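Local coordinates for protein Esterase/lipase (Lactobacillus rhamnosus, PDB 4N5H) that probably hydrolyses carboxylic esters, and may also transfer acyl groups, as an esterase of the alpha/beta hydrolase fold, at residues A[26-40]-A[82-94]. The protein carries 1 engineered substitution. Sequence-based numbering, arbitrary orientation.
Sequences YADERVPEDVHWETE and RNLNRNYCRYLAS. With IPA (isopropyl alcohol), chain C.
Y26, near the end of helix 2-28, sets its hydroxyl against the first turn of helix 86-94. Its OH donates to L84 O at 2.9 Å, from above the carbonyl plane, and accepts the N-H of N87 N in a nearly straight bond; a water that also takes the N-H of Y88 donates to the same oxygen. The R86 guanidinium lies flat on one face of the ring, planes 13° apart, a cation-pi stack steadied by the bond from R86 NH1 to N83 O; NH1 also meets an isopropanol, probably from the crystallisation liquor. A phenylalanine here would probably keep the stack but leave the first-turn N-H of N87 and the L84 carbonyl without their shared partner. E29 OE1, in the conformer given, accepts a hydrogen bond from N87 ND2 at 2.8 Å, the nitrogen standing well above the carboxylate plane. The amide suits both neighbours, because N87 OD1 at its other end accepts from R90 NH1, in a bond bent at the hydrogen. P32, rigid and lacking an N-H, rests CG on the helix backbone, 3.5 Å from N87 O. The chain then enters the alpha/beta hydrolase sheet at its edge; the axis of strand segment 35-40 passes helix 86-94 at 123°, 8.4 Å away at closest approach. Beta-branched V35 fits there: CG2 packs on S94 CB while CG1 faces A93 CB. W37 offers R90 a broad ring: R90 CZ sits 4.4 Å from the centroid of its six-membered ring, directly over the face, in a second cation-pi contact. With CG between its backbone N and carbonyl carbon (chi1 73°), the indole leans over T39, whose CG2 covers the opposite face. E40 lays CA and CG over the R82 guanidinium, whose N-H groups bond T52 and N54, while its carboxylate turns to R25 and H284 of a neighbouring subunit.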
# COMPACT_ATOMS: atom_id res chain seq x y z
N TYR A 26 -5.64 -9.25 7.14
CA TYR A 26 -6.10 -8.03 6.59
C TYR A 26 -5.26 -7.59 5.38
O TYR A 26 -5.76 -6.92 4.50
CB TYR A 26 -5.98 -6.94 7.59
CG TYR A 26 -7.26 -6.81 8.28
CD1 TYR A 26 -8.24 -6.02 7.67
CD2 TYR A 26 -7.50 -7.34 9.57
CE1 TYR A 26 -9.48 -5.83 8.27
CE2 TYR A 26 -8.74 -7.10 10.22
CZ TYR A 26 -9.74 -6.37 9.54
OH TYR A 26 -11.00 -6.08 9.99
N ALA A 27 -4.00 -8.03 5.31
CA ALA A 27 -3.19 -7.64 4.14
C ALA A 27 -3.72 -8.30 2.92
O ALA A 27 -3.61 -7.67 1.85
CB ALA A 27 -1.72 -8.03 4.29
N ASP A 28 -4.37 -9.44 3.05
CA ASP A 28 -4.83 -10.07 1.86
C ASP A 28 -6.35 -9.99 1.53
O ASP A 28 -6.77 -10.08 0.40
CB ASP A 28 -4.54 -11.49 1.98
CG ASP A 28 -3.04 -11.80 1.84
OD1 ASP A 28 -2.29 -11.06 1.19
OD2 ASP A 28 -2.65 -12.76 2.44
N GLU A 29 -7.14 -9.88 2.57
CA GLU A 29 -8.56 -10.05 2.43
C GLU A 29 -9.16 -8.98 1.57
O GLU A 29 -8.82 -7.75 1.69
CB GLU A 29 -9.18 -10.02 3.84
CG GLU A 29 -10.63 -10.44 3.86
CD GLU A 29 -11.39 -10.19 5.15
OE1 GLU A 29 -10.95 -9.47 6.08
OE2 GLU A 29 -12.51 -10.74 5.23
N ARG A 30 -10.13 -9.38 0.74
CA ARG A 30 -10.98 -8.43 0.06
C ARG A 30 -11.63 -7.46 1.03
O ARG A 30 -12.10 -7.86 2.10
CB ARG A 30 -12.10 -9.17 -0.66
CG ARG A 30 -12.91 -8.31 -1.63
CD ARG A 30 -13.96 -9.18 -2.27
NE ARG A 30 -14.98 -8.36 -2.90
CZ ARG A 30 -16.16 -8.80 -3.21
NH1 ARG A 30 -16.45 -10.09 -3.07
NH2 ARG A 30 -17.07 -7.93 -3.75
N VAL A 31 -11.69 -6.20 0.65
CA VAL A 31 -12.39 -5.18 1.48
C VAL A 31 -13.75 -4.88 0.93
O VAL A 31 -13.88 -4.70 -0.28
CB VAL A 31 -11.55 -3.91 1.48
CG1 VAL A 31 -12.22 -2.83 2.23
CG2 VAL A 31 -10.15 -4.17 2.02
N PRO A 32 -14.78 -4.73 1.80
CA PRO A 32 -16.09 -4.44 1.25
C PRO A 32 -16.07 -3.09 0.54
O PRO A 32 -15.52 -2.17 1.07
CB PRO A 32 -17.02 -4.48 2.50
CG PRO A 32 -16.28 -5.25 3.47
CD PRO A 32 -14.82 -5.03 3.25
N GLU A 33 -16.67 -3.03 -0.61
CA GLU A 33 -16.68 -1.81 -1.40
C GLU A 33 -17.94 -0.93 -1.06
O GLU A 33 -18.93 -1.34 -0.39
CB GLU A 33 -16.81 -2.15 -2.91
CG GLU A 33 -15.80 -3.13 -3.51
CD GLU A 33 -16.30 -3.83 -4.78
OE1 GLU A 33 -16.86 -4.95 -4.68
OE2 GLU A 33 -16.14 -3.26 -5.88
N ASP A 34 -17.86 0.30 -1.52
CA ASP A 34 -19.03 1.15 -1.44
C ASP A 34 -19.42 1.55 -0.02
O ASP A 34 -20.57 1.60 0.35
CB ASP A 34 -20.19 0.53 -2.17
CG ASP A 34 -19.84 0.16 -3.64
OD1 ASP A 34 -19.18 0.98 -4.33
OD2 ASP A 34 -20.25 -0.95 -4.03
N VAL A 35 -18.39 1.75 0.78
CA VAL A 35 -18.56 2.21 2.18
C VAL A 35 -17.64 3.42 2.43
O VAL A 35 -16.55 3.51 1.82
CB VAL A 35 -18.17 1.07 3.12
CG1 VAL A 35 -18.12 1.48 4.60
CG2 VAL A 35 -19.20 -0.05 2.94
N HIS A 36 -18.13 4.32 3.27
CA HIS A 36 -17.35 5.45 3.79
C HIS A 36 -17.19 5.25 5.31
O HIS A 36 -18.07 4.78 5.97
CB HIS A 36 -18.08 6.77 3.60
CG HIS A 36 -18.20 7.20 2.17
ND1 HIS A 36 -19.07 8.18 1.75
CD2 HIS A 36 -17.55 6.78 1.08
CE1 HIS A 36 -18.97 8.33 0.44
NE2 HIS A 36 -18.05 7.49 0.01
N TRP A 37 -16.06 5.69 5.82
CA TRP A 37 -15.84 5.65 7.27
C TRP A 37 -15.31 7.04 7.75
O TRP A 37 -14.63 7.76 6.99
CB TRP A 37 -14.97 4.49 7.80
CG TRP A 37 -13.44 4.42 7.60
CD1 TRP A 37 -12.68 5.08 6.70
CD2 TRP A 37 -12.52 3.51 8.29
NE1 TRP A 37 -11.40 4.67 6.77
CE2 TRP A 37 -11.25 3.69 7.73
CE3 TRP A 37 -12.68 2.54 9.31
CZ2 TRP A 37 -10.12 2.91 8.14
CZ3 TRP A 37 -11.52 1.86 9.81
CH2 TRP A 37 -10.29 2.04 9.21
N GLU A 38 -15.57 7.31 9.04
CA GLU A 38 -15.11 8.46 9.75
C GLU A 38 -14.40 7.89 10.99
O GLU A 38 -15.00 7.18 11.76
CB GLU A 38 -16.32 9.29 10.18
CG GLU A 38 -17.12 9.90 9.04
CD GLU A 38 -18.52 10.38 9.42
OE1 GLU A 38 -18.92 10.25 10.60
OE2 GLU A 38 -19.33 10.76 8.49
N THR A 39 -13.15 8.25 11.15
CA THR A 39 -12.32 7.54 12.10
C THR A 39 -11.88 8.37 13.30
O THR A 39 -11.78 9.62 13.20
CB THR A 39 -11.07 6.94 11.42
OG1 THR A 39 -10.33 7.95 10.76
CG2 THR A 39 -11.47 5.88 10.43
N GLU A 40 -11.50 7.65 14.36
CA GLU A 40 -10.75 8.27 15.46
C GLU A 40 -11.47 9.41 16.17
O GLU A 40 -10.92 10.44 16.56
CB GLU A 40 -9.35 8.73 14.89
CG GLU A 40 -8.32 8.91 16.03
CD GLU A 40 -7.05 9.60 15.51
OE1 GLU A 40 -7.07 10.36 14.48
OE2 GLU A 40 -6.00 9.51 16.22
N ARG A 82 -10.36 -0.24 17.91
CA ARG A 82 -11.49 0.11 17.03
C ARG A 82 -11.31 -0.31 15.59
O ARG A 82 -12.28 -0.32 14.83
CB ARG A 82 -11.76 1.60 17.10
CG ARG A 82 -10.65 2.51 16.60
CD ARG A 82 -11.03 3.99 16.76
NE ARG A 82 -9.80 4.76 16.68
CZ ARG A 82 -9.05 4.96 15.59
NH1 ARG A 82 -9.48 4.75 14.35
NH2 ARG A 82 -7.82 5.47 15.79
N ASN A 83 -10.08 -0.62 15.16
CA ASN A 83 -9.86 -1.05 13.78
C ASN A 83 -9.90 -2.55 13.55
O ASN A 83 -9.94 -3.02 12.39
CB ASN A 83 -8.51 -0.48 13.28
CG ASN A 83 -8.53 1.04 13.16
OD1 ASN A 83 -9.55 1.66 12.84
ND2 ASN A 83 -7.41 1.66 13.53
N LEU A 84 -9.90 -3.34 14.63
CA LEU A 84 -9.80 -4.78 14.52
C LEU A 84 -10.85 -5.40 13.64
O LEU A 84 -10.53 -6.27 12.81
CB LEU A 84 -9.76 -5.46 15.89
CG LEU A 84 -9.67 -6.97 15.93
CD1 LEU A 84 -8.31 -7.39 15.34
CD2 LEU A 84 -9.69 -7.47 17.37
N ASN A 85 -12.12 -4.99 13.85
CA ASN A 85 -13.24 -5.51 13.07
C ASN A 85 -13.67 -4.62 11.95
O ASN A 85 -14.83 -4.62 11.52
CB ASN A 85 -14.44 -5.75 14.05
CG ASN A 85 -14.23 -6.93 15.00
OD1 ASN A 85 -13.22 -7.63 14.96
ND2 ASN A 85 -15.22 -7.13 15.85
N ARG A 86 -12.73 -3.85 11.38
CA ARG A 86 -13.13 -2.92 10.37
C ARG A 86 -13.81 -3.54 9.14
O ARG A 86 -14.79 -2.96 8.64
CB ARG A 86 -12.01 -2.01 9.97
CG ARG A 86 -10.89 -2.68 9.24
CD ARG A 86 -9.66 -1.73 9.24
NE ARG A 86 -8.45 -2.32 8.69
CZ ARG A 86 -7.57 -3.03 9.37
NH1 ARG A 86 -7.74 -3.28 10.64
NH2 ARG A 86 -6.49 -3.49 8.74
N ASN A 87 -13.34 -4.70 8.65
CA ASN A 87 -13.94 -5.27 7.42
C ASN A 87 -15.36 -5.76 7.72
O ASN A 87 -16.23 -5.53 6.92
CB ASN A 87 -13.10 -6.38 6.85
CG ASN A 87 -11.94 -5.80 6.02
OD1 ASN A 87 -11.81 -4.54 5.81
ND2 ASN A 87 -11.10 -6.69 5.56
N TYR A 88 -15.55 -6.36 8.87
CA TYR A 88 -16.90 -6.81 9.26
C TYR A 88 -17.83 -5.62 9.39
O TYR A 88 -18.96 -5.63 8.87
CB TYR A 88 -16.81 -7.53 10.59
CG TYR A 88 -18.09 -7.94 11.28
CD1 TYR A 88 -18.47 -7.31 12.45
CD2 TYR A 88 -18.90 -8.95 10.79
CE1 TYR A 88 -19.60 -7.68 13.14
CE2 TYR A 88 -20.02 -9.35 11.48
CZ TYR A 88 -20.35 -8.76 12.68
OH TYR A 88 -21.44 -9.14 13.42
N CYS A 89 -17.36 -4.56 10.05
CA CYS A 89 -18.17 -3.33 10.16
C CYS A 89 -18.48 -2.73 8.81
O CYS A 89 -19.60 -2.27 8.58
CB CYS A 89 -17.51 -2.33 11.09
SG CYS A 89 -17.54 -2.80 12.85
N ARG A 90 -17.49 -2.65 7.91
CA ARG A 90 -17.77 -2.12 6.57
C ARG A 90 -18.82 -2.97 5.87
O ARG A 90 -19.73 -2.45 5.17
CB ARG A 90 -16.50 -2.16 5.71
CG ARG A 90 -15.41 -1.18 6.12
CD ARG A 90 -14.06 -1.51 5.46
NE ARG A 90 -13.13 -0.43 5.75
CZ ARG A 90 -11.78 -0.59 5.94
NH1 ARG A 90 -11.17 -1.75 5.81
NH2 ARG A 90 -11.04 0.45 6.21
N TYR A 91 -18.70 -4.29 6.01
CA TYR A 91 -19.71 -5.16 5.39
C TYR A 91 -21.12 -4.80 5.88
O TYR A 91 -22.07 -4.60 5.09
CB TYR A 91 -19.48 -6.68 5.54
CG TYR A 91 -20.62 -7.42 4.91
CD1 TYR A 91 -20.72 -7.49 3.49
CD2 TYR A 91 -21.62 -7.98 5.69
CE1 TYR A 91 -21.81 -8.09 2.93
CE2 TYR A 91 -22.72 -8.58 5.07
CZ TYR A 91 -22.81 -8.60 3.71
OH TYR A 91 -23.87 -9.23 3.08
N LEU A 92 -21.28 -4.73 7.17
CA LEU A 92 -22.62 -4.42 7.68
C LEU A 92 -23.09 -3.07 7.15
O LEU A 92 -24.24 -2.93 6.74
CB LEU A 92 -22.62 -4.49 9.20
CG LEU A 92 -22.20 -5.78 9.85
CD1 LEU A 92 -22.15 -5.65 11.36
CD2 LEU A 92 -23.15 -6.92 9.36
N ALA A 93 -22.23 -2.05 7.18
CA ALA A 93 -22.59 -0.71 6.67
C ALA A 93 -22.99 -0.75 5.19
O ALA A 93 -23.95 -0.06 4.80
CB ALA A 93 -21.40 0.28 6.85
N SER A 94 -22.33 -1.58 4.43
CA SER A 94 -22.59 -1.67 2.99
C SER A 94 -24.02 -2.16 2.70
O SER A 94 -24.52 -1.93 1.58
CB SER A 94 -21.58 -2.60 2.27
OG SER A 94 -21.87 -3.98 2.48
C1 IPA C . -4.30 -5.10 10.67
C2 IPA C . -4.85 -5.44 12.09
C3 IPA C . -3.72 -4.98 13.00
O2 IPA C . -6.05 -4.61 12.38
O HOH W 1 -13.37 -7.71 10.47
O HOH W 2 -8.47 -6.44 4.04
O HOH W 3 -23.19 0.29 -0.08